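Local structure of NADPH-flavin oxidoreductase (Helicobacter pylori, 2H0U) at residues His11-Ala16 against Met149-Ala154; Met51-Asn56 against Ala77-Ile82; Ala85-Thr90 against Ser133-Ala138. The protein binds FMN and, as a member of the nitroreductase family, probably uses NAD(P)H to reduce flavin or nitro compounds. All blocks are in the same frame, centred on the assembly; numbering follows the deposited sequence.

Contact 1 (His11-Ala16 against Met149-Ala154); sequences HQRFAA and MMMAAA. With FMN (flavin mononucleotide), chain B.
Arg13 lays its aliphatic portion against the helix carrying Met149-Ala154 and carries its charge onward to the phosphate of FMN. It is the first residue to leave helical geometry after helix 3-12, and its CG stands anti to the backbone N (chi1 -157°). Its CB meets Ala154 CB at 4.0 Å, where the two backbones come nearest. One atom further, Arg13 CG touches the methyl CE of Met151, a selenomethionine, at 3.7 Å. The two side chains cross at about a right angle, the Met151 chain bending twice to bring its methyl round. The same CG lies 4.0 Å from Met150 O, and Arg13 CD passes Met150 CB at 4.4 Å. Bends at chi2 (-74°) and chi3 set CD and NE on a path away from the helix, and the guanidinium beyond them faces the cofactor. There NH1 gives FMN O1P a nearly straight bond of 2.8 Å (164° at the hydrogen), with O1P at the edge of the guanidinium and in its plane. NH2 reaches FMN O3P at 3.0 Å and adds a weak bond to O1P. The remaining oxygen, FMN O2P, accepts from the backbone N of Ala15 at 2.9 Å. Lys204 bonds both to the Arg13 carbonyl and to FMN, with Lys17 and Arg206 contributing further bonds to the cofactor; Pro41 of the second subunit packs on Arg13. Positive charge gathered like this would favour the anionic phosphate. This is the FMN phosphate site of the nitroreductase fold, with a basic residue just past the N-terminal helix.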
loop_
_atom_site.group_PDB
_atom_site.type_symbol
_atom_site.label_atom_id
_atom_site.label_comp_id
_atom_site.label_asym_id
_atom_site.label_seq_id
_atom_site.Cartn_x
_atom_site.Cartn_y
_atom_site.Cartn_z
ATOM N N HIS A 11 -16.342 -5.269 2.913
ATOM C CA HIS A 11 -17.498 -4.708 2.173
ATOM C C HIS A 11 -17.944 -3.375 2.775
ATOM O O HIS A 11 -18.352 -2.446 2.037
ATOM C CB HIS A 11 -18.653 -5.692 2.160
ATOM C CG HIS A 11 -18.399 -6.900 1.320
ATOM N ND1 HIS A 11 -18.777 -6.977 -0.012
ATOM C CD2 HIS A 11 -17.813 -8.083 1.620
ATOM C CE1 HIS A 11 -18.443 -8.168 -0.484
ATOM N NE2 HIS A 11 -17.859 -8.853 0.484
ATOM N N GLN A 12 -17.859 -3.290 4.107
ATOM C CA GLN A 12 -18.069 -2.033 4.833
ATOM C C GLN A 12 -17.102 -0.929 4.394
ATOM O O GLN A 12 -17.489 0.231 4.281
ATOM C CB GLN A 12 -17.986 -2.267 6.346
ATOM C CG GLN A 12 -18.238 -1.035 7.211
ATOM C CD GLN A 12 -18.203 -1.333 8.716
ATOM O OE1 GLN A 12 -18.573 -2.427 9.146
ATOM N NE2 GLN A 12 -17.793 -0.342 9.526
ATOM N N ARG A 13 -15.838 -1.288 4.181
ATOM C CA ARG A 13 -14.832 -0.342 3.702
ATOM C C ARG A 13 -15.118 -0.150 2.207
ATOM O O ARG A 13 -14.985 -1.085 1.438
ATOM C CB ARG A 13 -13.415 -0.942 3.902
ATOM C CG ARG A 13 -12.233 0.101 3.986
ATOM C CD ARG A 13 -11.852 0.752 2.619
ATOM N NE ARG A 13 -11.930 -0.229 1.533
ATOM C CZ ARG A 13 -12.221 0.039 0.265
ATOM N NH1 ARG A 13 -12.405 1.294 -0.124
ATOM N NH2 ARG A 13 -12.350 -0.965 -0.601
ATOM N N PHE A 14 -15.536 1.046 1.802
ATOM C CA PHE A 14 -15.748 1.321 0.390
ATOM C C PHE A 14 -15.326 2.758 0.153
ATOM O O PHE A 14 -15.066 3.497 1.095
ATOM C CB PHE A 14 -17.225 1.121 -0.012
ATOM C CG PHE A 14 -18.128 2.253 0.410
ATOM C CD1 PHE A 14 -18.632 3.169 -0.531
ATOM C CD2 PHE A 14 -18.506 2.390 1.762
ATOM C CE1 PHE A 14 -19.493 4.199 -0.118
ATOM C CE2 PHE A 14 -19.323 3.441 2.173
ATOM C CZ PHE A 14 -19.823 4.334 1.248
ATOM N N ALA A 15 -15.248 3.150 -1.108
ATOM C CA ALA A 15 -14.809 4.499 -1.423
ATOM C C ALA A 15 -16.000 5.451 -1.266
ATOM O O ALA A 15 -16.832 5.645 -2.195
ATOM C CB ALA A 15 -14.195 4.566 -2.838
ATOM N N ALA A 16 -16.108 6.026 -0.063
ATOM C CA ALA A 16 -17.221 6.921 0.234
ATOM C C ALA A 16 -17.022 8.261 -0.456
ATOM O O ALA A 16 -16.004 8.941 -0.257
ATOM C CB ALA A 16 -17.375 7.094 1.762
HETATM N N MSE A 149 -4.719 2.822 7.808
HETATM C CA MSE A 149 -5.642 3.843 8.332
HETATM C C MSE A 149 -7.076 3.636 7.841
HETATM O O MSE A 149 -8.020 3.751 8.608
HETATM C CB MSE A 149 -5.141 5.259 7.985
HETATM C CG MSE A 149 -3.859 5.562 8.802
HETATM SE SE MSE A 149 -3.219 7.383 8.492
HETATM C CE MSE A 149 -4.740 8.449 9.239
HETATM N N MSE A 150 -7.266 3.390 6.543
HETATM C CA MSE A 150 -8.630 3.150 6.045
HETATM C C MSE A 150 -9.246 1.925 6.664
HETATM O O MSE A 150 -10.435 1.923 6.999
HETATM C CB MSE A 150 -8.622 3.004 4.525
HETATM C CG MSE A 150 -8.154 4.312 3.950
HETATM SE SE MSE A 150 -8.411 4.257 2.007
HETATM C CE MSE A 150 -7.113 2.930 1.568
HETATM N N MSE A 151 -8.447 0.861 6.846
HETATM C CA MSE A 151 -9.005 -0.335 7.426
HETATM C C MSE A 151 -9.338 -0.137 8.922
HETATM O O MSE A 151 -10.380 -0.583 9.398
HETATM C CB MSE A 151 -8.071 -1.549 7.182
HETATM C CG MSE A 151 -8.667 -2.864 7.694
HETATM SE SE MSE A 151 -10.045 -3.399 6.395
HETATM C CE MSE A 151 -9.538 -2.345 4.799
ATOM N N ALA A 152 -8.472 0.544 9.661
ATOM C CA ALA A 152 -8.751 0.896 11.057
ATOM C C ALA A 152 -9.986 1.798 11.184
ATOM O O ALA A 152 -10.835 1.630 12.109
ATOM C CB ALA A 152 -7.499 1.580 11.648
ATOM N N ALA A 153 -10.102 2.747 10.250
ATOM C CA ALA A 153 -11.254 3.645 10.202
ATOM C C ALA A 153 -12.530 2.781 10.077
ATOM O O ALA A 153 -13.500 2.981 10.820
ATOM C CB ALA A 153 -11.122 4.609 9.019
ATOM N N ALA A 154 -12.488 1.774 9.191
ATOM C CA ALA A 154 -13.669 0.875 9.009
ATOM C C ALA A 154 -13.972 0.112 10.302
ATOM O O ALA A 154 -15.129 -0.013 10.704
ATOM C CB ALA A 154 -13.463 -0.094 7.853
HETATM N N1 FMN B . -11.973 7.892 -6.055
HETATM C C2 FMN B . -12.244 9.200 -6.431
HETATM O O2 FMN B . -13.410 9.539 -6.588
HETATM N N3 FMN B . -11.238 10.099 -6.672
HETATM C C4 FMN B . -9.929 9.703 -6.558
HETATM O O4 FMN B . -9.036 10.544 -6.630
HETATM C C4A FMN B . -9.651 8.363 -6.212
HETATM N N5 FMN B . -8.348 7.945 -6.096
HETATM C C5A FMN B . -8.045 6.666 -5.659
HETATM C C6 FMN B . -6.683 6.321 -5.534
HETATM C C7 FMN B . -6.380 5.021 -5.100
HETATM C C7M FMN B . -4.984 4.767 -4.605
HETATM C C8 FMN B . -7.385 4.070 -4.840
HETATM C C8M FMN B . -7.029 2.778 -4.093
HETATM C C9 FMN B . -8.716 4.434 -4.973
HETATM C C9A FMN B . -9.051 5.735 -5.406
HETATM N N10 FMN B . -10.389 6.118 -5.572
HETATM C C10 FMN B . -10.676 7.456 -5.942
HETATM C "C1'" FMN B . -11.534 5.180 -5.327
HETATM C "C2'" FMN B . -11.569 4.015 -6.326
HETATM O "O2'" FMN B . -12.349 4.406 -7.431
HETATM C "C3'" FMN B . -12.207 2.824 -5.600
HETATM O "O3'" FMN B . -11.392 2.429 -4.514
HETATM C "C4'" FMN B . -12.398 1.570 -6.446
HETATM O "O4'" FMN B . -13.345 1.868 -7.458
HETATM C "C5'" FMN B . -12.860 0.329 -5.658
HETATM O "O5'" FMN B . -14.117 0.664 -5.045
HETATM P P FMN B . -14.277 0.564 -3.454
HETATM O O1P FMN B . -13.151 1.376 -2.869
HETATM O O2P FMN B . -15.638 1.173 -3.125
HETATM O O3P FMN B . -14.206 -0.873 -3.008
#

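Contact 2 (Met51-Asn56 against Ala77-Ile82); sequences MLLLKN and ASHFVI
Leu52 and Ile82 exchange both of their backbone hydrogen bonds, anchoring the antiparallel pairing of strands 49-54 and 79-86. Leu52 N donates to Ile82 O, and Ile82 N returns a bond to Leu52 O, each at 2.8 Å. Further along, Leu54 N reaches Phe80 O, also at 2.8 Å. In place of the reciprocal bond a water accepts from Phe80 N at 2.9 Å; its approach to Leu54 O is too short to be relied on. The strand segments run at 145° to each other. On its other side strand 79-86 begins with a classic beta bulge, Ser78 and His79 opposite Phe194 of strand 186-195.

Weaker polar contacts fill in beside these. At the non-hydrogen-bonded pair of Leu53 and Val81, the CA of Val81 points its hydrogen at Leu52 O, 3.3 Å away, and Met51 CA makes a longer contact of the same kind with Ile82 O.

The apolar contacts divide between the two faces. On one, Leu53 has CG anti to its backbone N (chi1 180°), and its CD1 rests obliquely against the His79 ring, 3.8 Å from CD2; that CD1 also approaches Val81 CG2. Trp30 of helix 27-38 packs on this face, touching Leu53 and Val81 and stacking with the His79 ring. On the other, Leu54 CD2 meets Ile82 CD1 at 4.2 Å while Leu54 CB leans on Phe80 CD2.

Beyond Met51-Leu54 a strand of the second subunit pairs in parallel, carrying the sheet across the dimer interface. The chemistry is thus backbone bonding that sets the register, with branched aliphatic and aromatic groups giving each face an apolar surface on which neighbouring parts pack.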
loop_
_atom_site.group_PDB
_atom_site.type_symbol
_atom_site.label_atom_id
_atom_site.label_comp_id
_atom_site.label_asym_id
_atom_site.label_seq_id
_atom_site.Cartn_x
_atom_site.Cartn_y
_atom_site.Cartn_z
HETATM N N MSE A 51 2.918 12.596 7.224
HETATM C CA MSE A 51 1.509 12.898 6.914
HETATM C C MSE A 51 1.139 14.340 7.255
HETATM O O MSE A 51 1.518 14.824 8.334
HETATM C CB MSE A 51 0.622 11.980 7.765
HETATM C CG MSE A 51 0.733 10.509 7.326
HETATM SE SE MSE A 51 -0.386 9.335 8.398
HETATM C CE MSE A 51 0.618 9.459 10.052
ATOM N N LEU A 52 0.295 14.971 6.431
ATOM C CA LEU A 52 -0.228 16.286 6.727
ATOM C C LEU A 52 -1.737 16.226 6.823
ATOM O O LEU A 52 -2.386 15.663 5.935
ATOM C CB LEU A 52 0.167 17.335 5.635
ATOM C CG LEU A 52 1.630 17.408 5.180
ATOM C CD1 LEU A 52 1.831 18.314 3.967
ATOM C CD2 LEU A 52 2.562 17.847 6.340
ATOM N N LEU A 53 -2.290 16.799 7.896
ATOM C CA LEU A 53 -3.741 17.015 7.967
ATOM C C LEU A 53 -4.090 18.397 7.397
ATOM O O LEU A 53 -3.655 19.433 7.933
ATOM C CB LEU A 53 -4.268 16.906 9.395
ATOM C CG LEU A 53 -5.792 17.129 9.551
ATOM C CD1 LEU A 53 -6.587 15.941 8.960
ATOM C CD2 LEU A 53 -6.191 17.366 11.007
ATOM N N LEU A 54 -4.856 18.399 6.314
ATOM C CA LEU A 54 -5.276 19.654 5.719
ATOM C C LEU A 54 -6.523 20.084 6.469
ATOM O O LEU A 54 -7.609 19.600 6.199
ATOM C CB LEU A 54 -5.476 19.540 4.204
ATOM C CG LEU A 54 -5.634 20.888 3.459
ATOM C CD1 LEU A 54 -4.502 21.877 3.772
ATOM C CD2 LEU A 54 -5.718 20.681 1.964
ATOM N N LYS A 55 -6.308 20.910 7.490
ATOM C CA LYS A 55 -7.391 21.450 8.307
ATOM C C LYS A 55 -7.788 22.816 7.745
ATOM O O LYS A 55 -8.976 23.162 7.698
ATOM C CB LYS A 55 -6.936 21.553 9.767
ATOM C CG LYS A 55 -8.001 21.962 10.738
ATOM C CD LYS A 55 -7.797 21.252 12.065
ATOM C CE LYS A 55 -8.808 21.717 13.105
ATOM N NZ LYS A 55 -8.221 22.765 14.016
ATOM N N ASN A 56 -6.783 23.579 7.314
ATOM C CA ASN A 56 -6.950 24.963 6.833
ATOM C C ASN A 56 -8.055 25.116 5.769
ATOM O O ASN A 56 -7.875 24.782 4.583
ATOM C CB ASN A 56 -5.624 25.477 6.309
ATOM N N ALA A 77 -15.753 15.798 3.821
ATOM C CA ALA A 77 -15.272 14.831 4.815
ATOM C C ALA A 77 -14.713 15.526 6.053
ATOM O O ALA A 77 -14.396 16.732 6.042
ATOM C CB ALA A 77 -14.233 13.857 4.183
ATOM N N SER A 78 -14.622 14.754 7.127
ATOM C CA SER A 78 -14.194 15.251 8.419
ATOM C C SER A 78 -12.689 15.606 8.435
ATOM O O SER A 78 -12.286 16.664 8.940
ATOM C CB SER A 78 -14.503 14.187 9.465
ATOM O OG SER A 78 -14.143 14.644 10.741
ATOM N N HIS A 79 -11.869 14.729 7.865
ATOM C CA HIS A 79 -10.428 14.862 7.940
ATOM C C HIS A 79 -9.771 14.545 6.585
ATOM O O HIS A 79 -10.038 13.516 5.953
ATOM C CB HIS A 79 -9.894 13.922 9.020
ATOM C CG HIS A 79 -10.155 14.389 10.420
ATOM N ND1 HIS A 79 -11.419 14.430 10.979
ATOM C CD2 HIS A 79 -9.315 14.861 11.369
ATOM C CE1 HIS A 79 -11.341 14.881 12.220
ATOM N NE2 HIS A 79 -10.074 15.148 12.483
ATOM N N PHE A 80 -8.882 15.414 6.136
ATOM C CA PHE A 80 -8.271 15.206 4.853
ATOM C C PHE A 80 -6.727 15.067 4.980
ATOM O O PHE A 80 -6.083 15.999 5.420
ATOM C CB PHE A 80 -8.634 16.388 3.994
ATOM C CG PHE A 80 -8.320 16.190 2.567
ATOM C CD1 PHE A 80 -9.311 15.792 1.702
ATOM C CD2 PHE A 80 -7.045 16.414 2.093
ATOM C CE1 PHE A 80 -9.053 15.612 0.366
ATOM C CE2 PHE A 80 -6.759 16.218 0.736
ATOM C CZ PHE A 80 -7.771 15.817 -0.124
ATOM N N VAL A 81 -6.155 13.933 4.569
ATOM C CA VAL A 81 -4.721 13.637 4.816
ATOM C C VAL A 81 -3.932 13.659 3.504
ATOM O O VAL A 81 -4.365 13.091 2.521
ATOM C CB VAL A 81 -4.525 12.288 5.597
ATOM C CG1 VAL A 81 -3.044 11.911 5.766
ATOM C CG2 VAL A 81 -5.235 12.370 6.974
ATOM N N ILE A 82 -2.786 14.353 3.501
ATOM C CA ILE A 82 -1.875 14.301 2.367
ATOM C C ILE A 82 -0.665 13.509 2.837
ATOM O O ILE A 82 0.047 13.925 3.802
ATOM C CB ILE A 82 -1.437 15.710 1.907
ATOM C CG1 ILE A 82 -2.695 16.525 1.493
ATOM C CG2 ILE A 82 -0.395 15.594 0.757
ATOM C CD1 ILE A 82 -2.463 18.097 1.250
HETATM O O HOH W 1 -9.136 17.998 7.400
#

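Contact 3 (Ala85-Thr90 against Ser133-Ala138); sequences ARKGVT and SLFDWA
Phe135 brings the rim of its ring up to Ala85: CE1 lies 3.4 Å from Ala85 O, which sits at the ring edge near its plane, and 3.7 Å from Ala85 CB. With CG anti to the backbone N (chi1 174°), the ring is carried over to the strand, although the CB itself does not point there; it also meets Lys87 CG obliquely through CD1. One turn on, Ala138 CB presses on Arg86 O at 3.3 Å and on Ala85 CB. At the other end, Leu134 and Thr90 cross at about a right angle, with Leu134 CD1 3.5 Å from Thr90 CG2. Between them Val89 CG1 touches Trp137 CZ3 at 4.0 Å, again with the side chains at roughly a right angle.

No direct hydrogen bond joins the segments, but a water does. It donates to Arg86 O at 2.8 Å, accepts from Val89 N at 3.1 Å and makes a weak bond to Leu134 O, the same oxygen that receives Ala138 N within the helix. The loop turns here at Gly88, whose positive phi suits glycine, and Val89 is the centre of an inverse gamma turn.

Further out, Lys87 NZ bonds to Thr183 O, and Thr90 OG1 to Asp92. Trp137 NE1 hydrogen-bonds to Glu164 OE1 of the second subunit, a residue of the FMN site, and the Trp137 side chain lies about 6 Å from a bound FMN. The arrangement belongs to the dimeric nitroreductase fold: the long helix 131-155 lies against the end of a sheet strand and also reaches the flavin site at the interface between subunits.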
loop_
_atom_site.group_PDB
_atom_site.type_symbol
_atom_site.label_atom_id
_atom_site.label_comp_id
_atom_site.label_asym_id
_atom_site.label_seq_id
_atom_site.Cartn_x
_atom_site.Cartn_y
_atom_site.Cartn_z
ATOM N N ALA A 85 6.022 11.213 0.879
ATOM C CA ALA A 85 7.057 10.184 0.847
ATOM C C ALA A 85 8.412 10.884 0.650
ATOM O O ALA A 85 8.506 11.946 -0.022
ATOM C CB ALA A 85 6.781 9.215 -0.269
ATOM N N ARG A 86 9.435 10.383 1.335
ATOM C CA ARG A 86 10.745 11.008 1.215
ATOM C C ARG A 86 11.457 10.647 -0.093
ATOM O O ARG A 86 11.314 9.536 -0.634
ATOM C CB ARG A 86 11.617 10.610 2.405
ATOM C CG ARG A 86 11.253 11.349 3.681
ATOM C CD ARG A 86 12.207 10.997 4.800
ATOM N NE ARG A 86 11.803 11.640 6.054
ATOM C CZ ARG A 86 12.205 12.845 6.444
ATOM N NH1 ARG A 86 12.994 13.568 5.661
ATOM N NH2 ARG A 86 11.782 13.337 7.615
ATOM N N LYS A 87 12.217 11.608 -0.584
ATOM C CA LYS A 87 13.031 11.474 -1.769
ATOM C C LYS A 87 14.445 11.077 -1.384
ATOM O O LYS A 87 14.937 11.490 -0.322
ATOM C CB LYS A 87 13.103 12.848 -2.447
ATOM C CG LYS A 87 11.767 13.270 -3.009
ATOM C CD LYS A 87 11.863 14.546 -3.741
ATOM C CE LYS A 87 10.547 14.757 -4.495
ATOM N NZ LYS A 87 10.484 16.091 -5.140
ATOM N N GLY A 88 15.086 10.334 -2.284
ATOM C CA GLY A 88 16.529 10.013 -2.217
ATOM C C GLY A 88 16.875 9.218 -0.964
ATOM O O GLY A 88 17.878 9.487 -0.317
ATOM N N VAL A 89 16.072 8.212 -0.662
ATOM C CA VAL A 89 16.232 7.453 0.590
ATOM C C VAL A 89 17.150 6.279 0.238
ATOM O O VAL A 89 16.683 5.185 -0.106
ATOM C CB VAL A 89 14.881 6.984 1.157
ATOM C CG1 VAL A 89 15.083 6.109 2.377
ATOM C CG2 VAL A 89 14.016 8.203 1.560
ATOM N N THR A 90 18.446 6.560 0.271
ATOM C CA THR A 90 19.495 5.651 -0.227
ATOM C C THR A 90 20.405 5.256 0.933
ATOM O O THR A 90 20.373 5.907 1.958
ATOM C CB THR A 90 20.368 6.293 -1.328
ATOM O OG1 THR A 90 20.982 7.499 -0.843
ATOM C CG2 THR A 90 19.560 6.575 -2.597
ATOM N N SER A 133 12.450 6.487 -9.395
ATOM C CA SER A 133 12.257 5.120 -8.913
ATOM C C SER A 133 12.399 5.046 -7.384
ATOM O O SER A 133 11.639 4.318 -6.717
ATOM C CB SER A 133 13.159 4.111 -9.691
ATOM O OG SER A 133 14.520 4.332 -9.405
ATOM N N LEU A 134 13.337 5.834 -6.842
ATOM C CA LEU A 134 13.543 5.895 -5.372
ATOM C C LEU A 134 12.332 6.492 -4.701
ATOM O O LEU A 134 11.892 6.021 -3.649
ATOM C CB LEU A 134 14.781 6.764 -5.033
ATOM C CG LEU A 134 16.132 6.017 -5.191
ATOM C CD1 LEU A 134 17.257 7.045 -5.234
ATOM C CD2 LEU A 134 16.380 4.946 -4.104
ATOM N N PHE A 135 11.846 7.593 -5.261
ATOM C CA PHE A 135 10.640 8.240 -4.722
ATOM C C PHE A 135 9.418 7.299 -4.769
ATOM O O PHE A 135 8.685 7.163 -3.763
ATOM C CB PHE A 135 10.317 9.534 -5.451
ATOM C CG PHE A 135 9.027 10.101 -4.995
ATOM C CD1 PHE A 135 8.952 10.725 -3.759
ATOM C CD2 PHE A 135 7.870 9.846 -5.701
ATOM C CE1 PHE A 135 7.714 11.202 -3.282
ATOM C CE2 PHE A 135 6.635 10.324 -5.234
ATOM C CZ PHE A 135 6.570 10.994 -4.019
ATOM N N ASP A 136 9.209 6.636 -5.904
ATOM C CA ASP A 136 8.046 5.736 -5.996
ATOM C C ASP A 136 8.151 4.540 -5.053
ATOM O O ASP A 136 7.133 4.032 -4.601
ATOM C CB ASP A 136 7.779 5.271 -7.417
ATOM C CG ASP A 136 7.126 6.341 -8.264
ATOM O OD1 ASP A 136 6.458 7.247 -7.710
ATOM O OD2 ASP A 136 7.279 6.285 -9.501
ATOM N N TRP A 137 9.380 4.083 -4.787
ATOM C CA TRP A 137 9.607 3.043 -3.771
ATOM C C TRP A 137 9.151 3.489 -2.347
ATOM O O TRP A 137 8.415 2.780 -1.656
ATOM C CB TRP A 137 11.076 2.589 -3.750
ATOM C CG TRP A 137 11.373 1.649 -2.610
ATOM C CD1 TRP A 137 10.976 0.332 -2.486
ATOM C CD2 TRP A 137 12.121 1.966 -1.426
ATOM N NE1 TRP A 137 11.447 -0.174 -1.286
ATOM C CE2 TRP A 137 12.161 0.806 -0.633
ATOM C CE3 TRP A 137 12.769 3.140 -0.964
ATOM C CZ2 TRP A 137 12.826 0.766 0.613
ATOM C CZ3 TRP A 137 13.431 3.105 0.273
ATOM C CH2 TRP A 137 13.461 1.898 1.043
ATOM N N ALA A 138 9.524 4.698 -1.952
ATOM C CA ALA A 138 9.075 5.253 -0.666
ATOM C C ALA A 138 7.575 5.462 -0.685
ATOM O O ALA A 138 6.886 5.293 0.355
ATOM C CB ALA A 138 9.797 6.576 -0.373
HETATM O O HOH W 2 13.170 7.782 -1.688
#

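In the fold
From the N terminus, the chain leaves helix 3-12 at Arg13, and contact 1 closes the widest loop, its segments 133 residues apart at their nearest ends, near the C-terminal end of helix 131-155. Both other contacts fall within that loop. Contact 2 closes first, joining strand 49-54, outermost within this chain, to strand 79-86 across an unmodelled stretch; contact 3 follows in series, tying the far end of strand 79-86 to the start of helix 131-155. That helix therefore serves contacts 1 and 3, whose centres lie about 27 Å apart, while strand 79-86 serves contacts 2 and 3. Contacts 1 and 2 touch through the selenium atoms of Met149 and Met51. All three meet the second subunit.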